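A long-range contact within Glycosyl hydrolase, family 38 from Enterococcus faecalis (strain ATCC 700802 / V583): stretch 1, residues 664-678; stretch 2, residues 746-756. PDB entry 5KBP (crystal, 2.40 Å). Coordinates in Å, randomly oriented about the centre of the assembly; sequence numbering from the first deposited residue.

Stretch 1 (664-678) TINNQIKDHRLRVLF
Stretch 2 (746-756) IAVTLIRCVGE

Strand 672–678 and the strand that runs on from Ile 746 lie side by side as antiparallel neighbours, their axes 149° apart in direction and 4.4 Å at closest approach. Phe 678 pairs with Ile 746, Val 676 with Val 748, Leu 674 with Ile 751: Phe 678 N donates to Ile 746 O (2.7 Å), Val 676 N to Val 748 O (2.9 Å), Leu 674 N to Ile 751 O (2.9 Å). Between the last two pairs the register slips by one. Leu 750, at phi/psi -87/-47, makes the bulge, so Leu 674 O accepts from both Leu 750 N (2.8 Å) and Ile 751 N (3.3 Å).

The bulge turns Leu 750 (m, t) toward its partner strand, where branched residues fit closely. Its CD2 meets Val 676 CG1 at 3.8 Å and its CD1 meets Leu 674 CD2 at 4.1 Å. Ile 751 (t, t) sets CG2 3.9 Å from Leu 674 CB and 4.2 Å from CD1 of Ile 665 (p, t), filling the space toward the earlier strand 664–667. Cys 753 (m), small and buried, brings SG 3.4 Å from His 672 NE2.

On the other face, small Ala 747 leaves room for a large neighbour: its CB lies over one face of the Arg 675 guanidinium, 3.3 Å from NH2. Arg 673 CG packs against Thr 749 CG2 at 3.7 Å. In all, 909 Å² is buried.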

# COMPACT_ATOMS: atom_id res chain seq x y z
N THR A 664 -21.50 -16.38 1.53
CA THR A 664 -20.14 -16.50 1.02
C THR A 664 -20.16 -17.07 -0.39
O THR A 664 -20.89 -18.03 -0.67
CB THR A 664 -19.28 -17.39 1.92
OG1 THR A 664 -19.87 -18.69 2.02
CG2 THR A 664 -19.16 -16.79 3.31
N ILE A 665 -19.37 -16.47 -1.28
CA ILE A 665 -19.25 -16.91 -2.66
C ILE A 665 -17.78 -16.90 -3.06
O ILE A 665 -16.95 -16.20 -2.46
CB ILE A 665 -20.06 -16.04 -3.64
CG1 ILE A 665 -19.51 -14.62 -3.68
CG2 ILE A 665 -21.54 -16.03 -3.27
CD1 ILE A 665 -20.11 -13.74 -4.76
N ASN A 666 -17.46 -17.67 -4.09
CA ASN A 666 -16.16 -17.63 -4.75
C ASN A 666 -16.40 -17.07 -6.16
O ASN A 666 -16.56 -17.82 -7.13
CB ASN A 666 -15.50 -19.01 -4.79
CG ASN A 666 -14.14 -18.98 -5.45
OD1 ASN A 666 -13.48 -17.94 -5.51
ND2 ASN A 666 -13.71 -20.13 -5.96
N ASN A 667 -16.44 -15.75 -6.25
CA ASN A 667 -16.85 -15.07 -7.48
C ASN A 667 -15.80 -15.28 -8.56
O ASN A 667 -14.75 -14.65 -8.56
CB ASN A 667 -17.07 -13.59 -7.20
CG ASN A 667 -17.61 -12.85 -8.41
OD1 ASN A 667 -17.08 -11.81 -8.80
ND2 ASN A 667 -18.65 -13.40 -9.02
N GLN A 668 -16.09 -16.19 -9.49
CA GLN A 668 -15.30 -16.38 -10.70
C GLN A 668 -16.08 -15.95 -11.94
O GLN A 668 -15.82 -16.43 -13.04
CB GLN A 668 -14.83 -17.82 -10.82
CG GLN A 668 -13.93 -18.27 -9.69
CD GLN A 668 -12.66 -17.45 -9.59
OE1 GLN A 668 -12.11 -17.01 -10.60
NE2 GLN A 668 -12.19 -17.22 -8.37
N ILE A 669 -17.05 -15.05 -11.75
CA ILE A 669 -17.94 -14.59 -12.81
C ILE A 669 -17.68 -13.11 -13.04
O ILE A 669 -17.42 -12.36 -12.09
CB ILE A 669 -19.41 -14.84 -12.44
CG1 ILE A 669 -19.65 -16.34 -12.19
CG2 ILE A 669 -20.34 -14.33 -13.53
CD1 ILE A 669 -19.31 -17.22 -13.38
N LYS A 670 -17.74 -12.69 -14.30
CA LYS A 670 -17.49 -11.31 -14.68
C LYS A 670 -18.74 -10.69 -15.28
O LYS A 670 -19.64 -11.38 -15.75
CB LYS A 670 -16.33 -11.21 -15.67
CG LYS A 670 -15.01 -11.75 -15.14
CD LYS A 670 -13.94 -11.75 -16.22
CE LYS A 670 -12.64 -12.35 -15.71
NZ LYS A 670 -11.59 -12.42 -16.77
N ASP A 671 -18.78 -9.35 -15.26
CA ASP A 671 -19.82 -8.56 -15.93
C ASP A 671 -21.22 -8.93 -15.43
O ASP A 671 -22.12 -9.22 -16.21
CB ASP A 671 -19.72 -8.72 -17.45
CG ASP A 671 -18.38 -8.28 -17.99
OD1 ASP A 671 -17.87 -7.22 -17.57
OD2 ASP A 671 -17.82 -9.01 -18.85
N HIS A 672 -21.40 -8.91 -14.11
CA HIS A 672 -22.68 -9.28 -13.53
C HIS A 672 -22.87 -8.58 -12.20
O HIS A 672 -21.94 -7.97 -11.65
CB HIS A 672 -22.79 -10.80 -13.35
CG HIS A 672 -21.95 -11.33 -12.23
ND1 HIS A 672 -22.46 -12.12 -11.22
CD2 HIS A 672 -20.63 -11.19 -11.97
CE1 HIS A 672 -21.49 -12.43 -10.38
NE2 HIS A 672 -20.37 -11.88 -10.81
N ARG A 673 -24.09 -8.67 -11.67
CA ARG A 673 -24.45 -8.10 -10.38
C ARG A 673 -25.32 -9.10 -9.64
O ARG A 673 -26.31 -9.59 -10.19
CB ARG A 673 -25.19 -6.77 -10.54
CG ARG A 673 -25.63 -6.15 -9.22
CD ARG A 673 -26.71 -5.10 -9.43
NE ARG A 673 -27.90 -5.67 -10.05
CZ ARG A 673 -28.98 -4.97 -10.38
NH1 ARG A 673 -30.02 -5.58 -10.93
NH2 ARG A 673 -29.03 -3.67 -10.14
N LEU A 674 -24.95 -9.41 -8.40
CA LEU A 674 -25.68 -10.34 -7.55
C LEU A 674 -26.34 -9.59 -6.41
O LEU A 674 -25.69 -8.81 -5.71
CB LEU A 674 -24.76 -11.43 -7.00
CG LEU A 674 -25.41 -12.45 -6.07
CD1 LEU A 674 -26.36 -13.35 -6.84
CD2 LEU A 674 -24.36 -13.26 -5.34
N ARG A 675 -27.64 -9.83 -6.22
CA ARG A 675 -28.40 -9.18 -5.17
C ARG A 675 -29.18 -10.23 -4.38
O ARG A 675 -29.34 -11.37 -4.81
CB ARG A 675 -29.39 -8.14 -5.73
CG ARG A 675 -28.87 -7.36 -6.93
CD ARG A 675 -30.02 -6.99 -7.85
NE ARG A 675 -30.73 -5.79 -7.42
CZ ARG A 675 -31.91 -5.42 -7.89
NH1 ARG A 675 -32.53 -6.16 -8.80
NH2 ARG A 675 -32.48 -4.31 -7.45
N VAL A 676 -29.65 -9.82 -3.20
CA VAL A 676 -30.52 -10.63 -2.36
C VAL A 676 -31.84 -9.89 -2.20
O VAL A 676 -31.86 -8.67 -2.02
CB VAL A 676 -29.87 -10.94 -0.99
CG1 VAL A 676 -29.48 -9.66 -0.27
CG2 VAL A 676 -30.80 -11.79 -0.14
N LEU A 677 -32.95 -10.63 -2.28
CA LEU A 677 -34.28 -10.05 -2.34
C LEU A 677 -35.03 -10.32 -1.05
O LEU A 677 -34.90 -11.39 -0.44
CB LEU A 677 -35.07 -10.62 -3.53
CG LEU A 677 -34.98 -9.89 -4.87
CD1 LEU A 677 -33.54 -9.60 -5.27
CD2 LEU A 677 -35.68 -10.69 -5.96
N PHE A 678 -35.83 -9.33 -0.63
CA PHE A 678 -36.67 -9.45 0.57
C PHE A 678 -38.04 -8.87 0.27
O PHE A 678 -38.30 -7.68 0.51
CB PHE A 678 -36.04 -8.74 1.77
CG PHE A 678 -34.77 -9.37 2.25
CD1 PHE A 678 -34.80 -10.48 3.08
CD2 PHE A 678 -33.54 -8.85 1.88
CE1 PHE A 678 -33.63 -11.07 3.53
CE2 PHE A 678 -32.36 -9.43 2.33
CZ PHE A 678 -32.41 -10.54 3.15
N ILE A 746 -37.46 -5.37 -1.14
CA ILE A 746 -36.17 -4.75 -0.86
C ILE A 746 -35.08 -5.62 -1.47
O ILE A 746 -34.94 -6.79 -1.12
CB ILE A 746 -35.95 -4.57 0.65
CG1 ILE A 746 -37.10 -3.77 1.26
CG2 ILE A 746 -34.62 -3.89 0.91
CD1 ILE A 746 -36.97 -3.58 2.76
N ALA A 747 -34.32 -5.05 -2.40
CA ALA A 747 -33.23 -5.75 -3.06
C ALA A 747 -31.92 -5.09 -2.65
O ALA A 747 -31.66 -3.94 -3.01
CB ALA A 747 -33.41 -5.73 -4.58
N VAL A 748 -31.09 -5.82 -1.91
CA VAL A 748 -29.78 -5.34 -1.48
C VAL A 748 -28.74 -5.92 -2.42
O VAL A 748 -28.66 -7.15 -2.60
CB VAL A 748 -29.49 -5.73 -0.02
CG1 VAL A 748 -28.06 -5.34 0.35
CG2 VAL A 748 -30.49 -5.07 0.92
N THR A 749 -27.93 -5.05 -3.03
CA THR A 749 -26.89 -5.49 -3.94
C THR A 749 -25.70 -6.02 -3.15
O THR A 749 -25.15 -5.31 -2.30
CB THR A 749 -26.45 -4.34 -4.85
OG1 THR A 749 -27.58 -3.88 -5.61
CG2 THR A 749 -25.36 -4.79 -5.80
N LEU A 750 -25.31 -7.25 -3.44
CA LEU A 750 -24.18 -7.86 -2.75
C LEU A 750 -22.85 -7.54 -3.43
O LEU A 750 -21.89 -7.15 -2.77
CB LEU A 750 -24.37 -9.38 -2.67
CG LEU A 750 -25.63 -9.86 -1.94
CD1 LEU A 750 -25.69 -11.38 -1.93
CD2 LEU A 750 -25.68 -9.31 -0.53
N ILE A 751 -22.79 -7.69 -4.76
CA ILE A 751 -21.55 -7.51 -5.49
C ILE A 751 -21.90 -7.16 -6.93
O ILE A 751 -22.86 -7.69 -7.50
CB ILE A 751 -20.66 -8.77 -5.40
CG1 ILE A 751 -19.27 -8.52 -5.99
CG2 ILE A 751 -21.32 -9.97 -6.06
CD1 ILE A 751 -18.31 -9.68 -5.79
N ARG A 752 -21.14 -6.23 -7.51
CA ARG A 752 -21.34 -5.81 -8.89
C ARG A 752 -19.98 -5.77 -9.58
O ARG A 752 -19.06 -5.11 -9.09
CB ARG A 752 -22.03 -4.44 -8.97
CG ARG A 752 -22.47 -4.06 -10.37
CD ARG A 752 -23.30 -2.78 -10.36
NE ARG A 752 -22.49 -1.60 -10.07
CZ ARG A 752 -21.87 -0.87 -11.00
NH1 ARG A 752 -21.15 0.18 -10.66
NH2 ARG A 752 -21.98 -1.21 -12.28
N CYS A 753 -19.87 -6.45 -10.72
CA CYS A 753 -18.60 -6.68 -11.38
C CYS A 753 -18.62 -6.08 -12.77
O CYS A 753 -19.48 -6.42 -13.59
CB CYS A 753 -18.30 -8.18 -11.45
SG CYS A 753 -18.63 -9.06 -9.90
N VAL A 754 -17.67 -5.18 -13.04
CA VAL A 754 -17.53 -4.53 -14.34
C VAL A 754 -16.06 -4.57 -14.74
O VAL A 754 -15.19 -4.96 -13.96
CB VAL A 754 -18.06 -3.09 -14.34
CG1 VAL A 754 -19.57 -3.08 -14.24
CG2 VAL A 754 -17.44 -2.31 -13.19
N GLY A 755 -15.78 -4.15 -15.97
CA GLY A 755 -14.44 -4.27 -16.51
C GLY A 755 -13.76 -2.97 -16.90
O GLY A 755 -12.58 -2.98 -17.27
N GLU A 756 -14.48 -1.85 -16.81
CA GLU A 756 -13.93 -0.56 -17.22
C GLU A 756 -14.29 0.50 -16.20
O GLU A 756 -15.29 0.39 -15.48
CB GLU A 756 -14.43 -0.14 -18.61
CG GLU A 756 -15.93 0.07 -18.68
CD GLU A 756 -16.35 0.86 -19.90
OE1 GLU A 756 -15.46 1.41 -20.59
OE2 GLU A 756 -17.56 0.93 -20.18